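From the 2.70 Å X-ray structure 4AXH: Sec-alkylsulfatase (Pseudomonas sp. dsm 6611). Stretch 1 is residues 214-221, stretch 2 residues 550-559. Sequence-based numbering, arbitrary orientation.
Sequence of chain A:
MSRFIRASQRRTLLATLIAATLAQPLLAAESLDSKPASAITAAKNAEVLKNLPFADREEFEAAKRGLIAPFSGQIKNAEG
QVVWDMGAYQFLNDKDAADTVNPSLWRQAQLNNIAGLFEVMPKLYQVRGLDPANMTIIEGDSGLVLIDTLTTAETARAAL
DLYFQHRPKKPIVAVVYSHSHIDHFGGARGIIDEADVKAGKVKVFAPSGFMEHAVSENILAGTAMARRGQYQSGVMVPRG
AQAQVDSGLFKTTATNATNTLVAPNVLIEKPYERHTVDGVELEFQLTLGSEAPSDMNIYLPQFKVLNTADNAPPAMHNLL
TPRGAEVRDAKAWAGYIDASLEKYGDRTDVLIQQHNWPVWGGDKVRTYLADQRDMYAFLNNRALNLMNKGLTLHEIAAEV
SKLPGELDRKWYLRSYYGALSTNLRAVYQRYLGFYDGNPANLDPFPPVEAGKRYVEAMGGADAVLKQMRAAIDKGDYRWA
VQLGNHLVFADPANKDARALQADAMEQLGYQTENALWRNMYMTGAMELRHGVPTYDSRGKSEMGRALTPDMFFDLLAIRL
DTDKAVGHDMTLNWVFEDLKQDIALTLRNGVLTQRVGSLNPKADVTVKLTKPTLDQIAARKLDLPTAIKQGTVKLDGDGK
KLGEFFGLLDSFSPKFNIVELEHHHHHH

Stretch 1 (214-221) AVSENILA
Stretch 2 (550-559) DMFFDLLAIR

The centre of the contact is apolar and built on Leu220. Leu220 CD1 lies 3.7 Å from Leu555 CD1 and 4.0 Å from Ile558 CD1. Leu220 leaves its backbone sideways, but chi1 t (-151°) and chi2 p (56°) bring its end closer to the other stretch. Leu555 behaves likewise, with chi1 between wells at -120° and chi2 p (87°). Ile558 points toward stretch 1 with chi1 m and chi2 t. Leu555 CD1 also sits 4.0 Å from the backbone Ile219 O, a van der Waals contact, since a methyl carbon offers no polar hydrogen.

A second apolar contact lies one turn earlier. Met551 points toward stretch 1, and Met551 SD reaches Val215 CG2 at 3.5 Å. Met551 is extended beyond CB: chi1 m (-85°), chi2 t (159°), chi3 t (-157°). Val215 is m.

The backbones run nearly parallel, with an angle of 17° between helix directions and a closest axis approach of 11.6 Å. Side chains span the space between the axes. Ser216 CA pairs with Met551 CA at 7.6 Å, and Leu220 CA with Leu555 CA at 6.8 Å. Stretch 2 is helical throughout; the backbone hydrogen bonds Leu555 N to Met551 O (3.3 Å) and Arg559 N to Leu555 O (2.8 Å) run along the helix. In stretch 1 the helix gives way to loop by Leu220, whose phi/psi is -68/-98. A weak bond joins Leu220 N to Ser216 O at 3.4 Å. Ala221 is the N-cap residue of a following helix.

At the polar edge, Ser216 (chi1 m) places OG 3.6 Å from Met551 CE. No hydrogen bond crosses the interface. Ser216 OG is hydrogen-bonded to a residue just outside the stretches. Within stretch 1, Asn218 ND2 donates to Ala214 O at 2.9 Å. The contact buries 279 Å² in total.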

# COMPACT_ATOMS: atom_id res chain seq x y z
N ALA A 214 -11.80 6.39 -13.46
CA ALA A 214 -13.21 6.03 -13.35
C ALA A 214 -13.42 4.56 -13.83
O ALA A 214 -14.17 3.82 -13.20
CB ALA A 214 -14.04 7.00 -14.17
N VAL A 215 -12.70 4.13 -14.89
CA VAL A 215 -12.82 2.78 -15.45
C VAL A 215 -11.90 1.69 -14.81
O VAL A 215 -12.33 0.56 -14.68
CB VAL A 215 -12.86 2.78 -17.03
CG1 VAL A 215 -13.76 3.89 -17.57
CG2 VAL A 215 -11.47 2.94 -17.62
N SER A 216 -10.66 2.05 -14.41
CA SER A 216 -9.66 1.12 -13.86
C SER A 216 -9.83 0.70 -12.40
O SER A 216 -9.73 -0.49 -12.09
CB SER A 216 -8.24 1.61 -14.12
OG SER A 216 -8.03 1.90 -15.49
N GLU A 217 -10.04 1.67 -11.49
CA GLU A 217 -10.23 1.39 -10.06
C GLU A 217 -11.58 0.69 -9.76
O GLU A 217 -11.67 -0.07 -8.79
CB GLU A 217 -10.06 2.68 -9.21
CG GLU A 217 -11.25 3.64 -9.26
CD GLU A 217 -11.16 4.91 -8.43
OE1 GLU A 217 -11.15 4.80 -7.18
OE2 GLU A 217 -11.15 6.01 -9.04
N ASN A 218 -12.61 0.95 -10.63
CA ASN A 218 -14.00 0.48 -10.53
C ASN A 218 -14.39 -0.79 -11.34
O ASN A 218 -15.49 -1.32 -11.11
CB ASN A 218 -15.00 1.63 -10.80
CG ASN A 218 -14.89 2.82 -9.87
OD1 ASN A 218 -15.07 2.60 -8.57
ND2 ASN A 218 -14.66 3.95 -10.30
N ILE A 219 -13.51 -1.27 -12.29
CA ILE A 219 -13.77 -2.47 -13.12
C ILE A 219 -12.69 -3.64 -13.00
O ILE A 219 -13.04 -4.77 -13.31
CB ILE A 219 -14.32 -2.16 -14.58
CG1 ILE A 219 -15.28 -0.89 -14.61
CG2 ILE A 219 -15.05 -3.38 -15.17
CD1 ILE A 219 -15.52 -0.19 -15.98
N LEU A 220 -11.46 -3.41 -12.43
CA LEU A 220 -10.43 -4.48 -12.24
C LEU A 220 -10.65 -5.66 -11.23
O LEU A 220 -11.22 -6.65 -11.68
CB LEU A 220 -8.98 -3.98 -12.24
CG LEU A 220 -7.92 -5.03 -12.76
CD1 LEU A 220 -8.24 -5.58 -14.16
CD2 LEU A 220 -6.50 -4.49 -12.75
N ALA A 221 -10.10 -5.66 -9.94
CA ALA A 221 -10.21 -6.74 -8.88
C ALA A 221 -11.62 -6.85 -8.26
O ALA A 221 -11.86 -7.23 -7.09
CB ALA A 221 -9.17 -6.51 -7.81
N ASP A 550 -6.92 -3.39 -23.90
CA ASP A 550 -5.86 -3.61 -22.91
C ASP A 550 -6.41 -3.89 -21.51
O ASP A 550 -5.90 -4.77 -20.81
CB ASP A 550 -4.87 -2.44 -22.88
CG ASP A 550 -5.49 -1.07 -23.13
OD1 ASP A 550 -5.92 -0.81 -24.28
OD2 ASP A 550 -5.57 -0.27 -22.16
N MET A 551 -7.48 -3.16 -21.13
CA MET A 551 -8.15 -3.35 -19.84
C MET A 551 -8.85 -4.69 -19.83
O MET A 551 -8.74 -5.43 -18.84
CB MET A 551 -9.16 -2.22 -19.59
CG MET A 551 -8.53 -1.00 -18.99
SD MET A 551 -9.49 0.50 -19.24
CE MET A 551 -8.16 1.74 -19.08
N PHE A 552 -9.54 -5.01 -20.93
CA PHE A 552 -10.22 -6.29 -21.11
C PHE A 552 -9.21 -7.47 -21.10
O PHE A 552 -9.51 -8.51 -20.51
CB PHE A 552 -11.06 -6.27 -22.39
CG PHE A 552 -11.59 -7.62 -22.83
CD1 PHE A 552 -12.66 -8.22 -22.17
CD2 PHE A 552 -11.02 -8.29 -23.90
CE1 PHE A 552 -13.13 -9.48 -22.56
CE2 PHE A 552 -11.50 -9.55 -24.30
CZ PHE A 552 -12.55 -10.13 -23.63
N PHE A 553 -8.04 -7.30 -21.74
CA PHE A 553 -7.04 -8.38 -21.76
C PHE A 553 -6.37 -8.64 -20.41
O PHE A 553 -6.06 -9.80 -20.09
CB PHE A 553 -6.06 -8.25 -22.93
CG PHE A 553 -6.70 -8.47 -24.29
CD1 PHE A 553 -7.43 -9.64 -24.56
CD2 PHE A 553 -6.57 -7.53 -25.30
CE1 PHE A 553 -8.04 -9.83 -25.80
CE2 PHE A 553 -7.16 -7.74 -26.55
CZ PHE A 553 -7.90 -8.88 -26.78
N ASP A 554 -6.24 -7.58 -19.58
CA ASP A 554 -5.70 -7.64 -18.22
C ASP A 554 -6.65 -8.49 -17.34
O ASP A 554 -6.21 -9.27 -16.49
CB ASP A 554 -5.48 -6.21 -17.66
CG ASP A 554 -4.22 -5.50 -18.16
OD1 ASP A 554 -3.29 -6.19 -18.66
OD2 ASP A 554 -4.13 -4.25 -17.99
N LEU A 555 -7.96 -8.39 -17.63
CA LEU A 555 -9.02 -9.17 -16.99
C LEU A 555 -8.86 -10.63 -17.38
O LEU A 555 -9.03 -11.50 -16.54
CB LEU A 555 -10.37 -8.68 -17.52
CG LEU A 555 -11.36 -8.13 -16.53
CD1 LEU A 555 -11.12 -6.65 -16.29
CD2 LEU A 555 -12.78 -8.38 -17.06
N LEU A 556 -8.55 -10.89 -18.67
CA LEU A 556 -8.34 -12.25 -19.19
C LEU A 556 -7.09 -12.89 -18.59
O LEU A 556 -7.13 -14.07 -18.28
CB LEU A 556 -8.31 -12.29 -20.73
CG LEU A 556 -9.57 -11.83 -21.50
CD1 LEU A 556 -9.52 -12.31 -22.93
CD2 LEU A 556 -10.85 -12.36 -20.87
N ALA A 557 -6.01 -12.10 -18.38
CA ALA A 557 -4.75 -12.57 -17.76
C ALA A 557 -5.00 -13.02 -16.31
O ALA A 557 -4.27 -13.88 -15.80
CB ALA A 557 -3.70 -11.47 -17.80
N ILE A 558 -6.04 -12.44 -15.67
CA ILE A 558 -6.52 -12.71 -14.31
C ILE A 558 -7.50 -13.90 -14.34
O ILE A 558 -7.46 -14.74 -13.44
CB ILE A 558 -7.15 -11.39 -13.74
CG1 ILE A 558 -6.05 -10.43 -13.26
CG2 ILE A 558 -8.19 -11.66 -12.64
CD1 ILE A 558 -6.45 -8.97 -13.20
N ARG A 559 -8.37 -13.96 -15.36
CA ARG A 559 -9.35 -15.03 -15.57
C ARG A 559 -8.69 -16.36 -16.01
O ARG A 559 -9.19 -17.43 -15.68
CB ARG A 559 -10.41 -14.60 -16.59
CG ARG A 559 -11.43 -13.63 -16.01
CD ARG A 559 -12.58 -13.41 -16.95
NE ARG A 559 -13.24 -14.68 -17.27
CZ ARG A 559 -14.01 -14.87 -18.33
NH1 ARG A 559 -14.26 -13.86 -19.16
NH2 ARG A 559 -14.57 -16.05 -18.54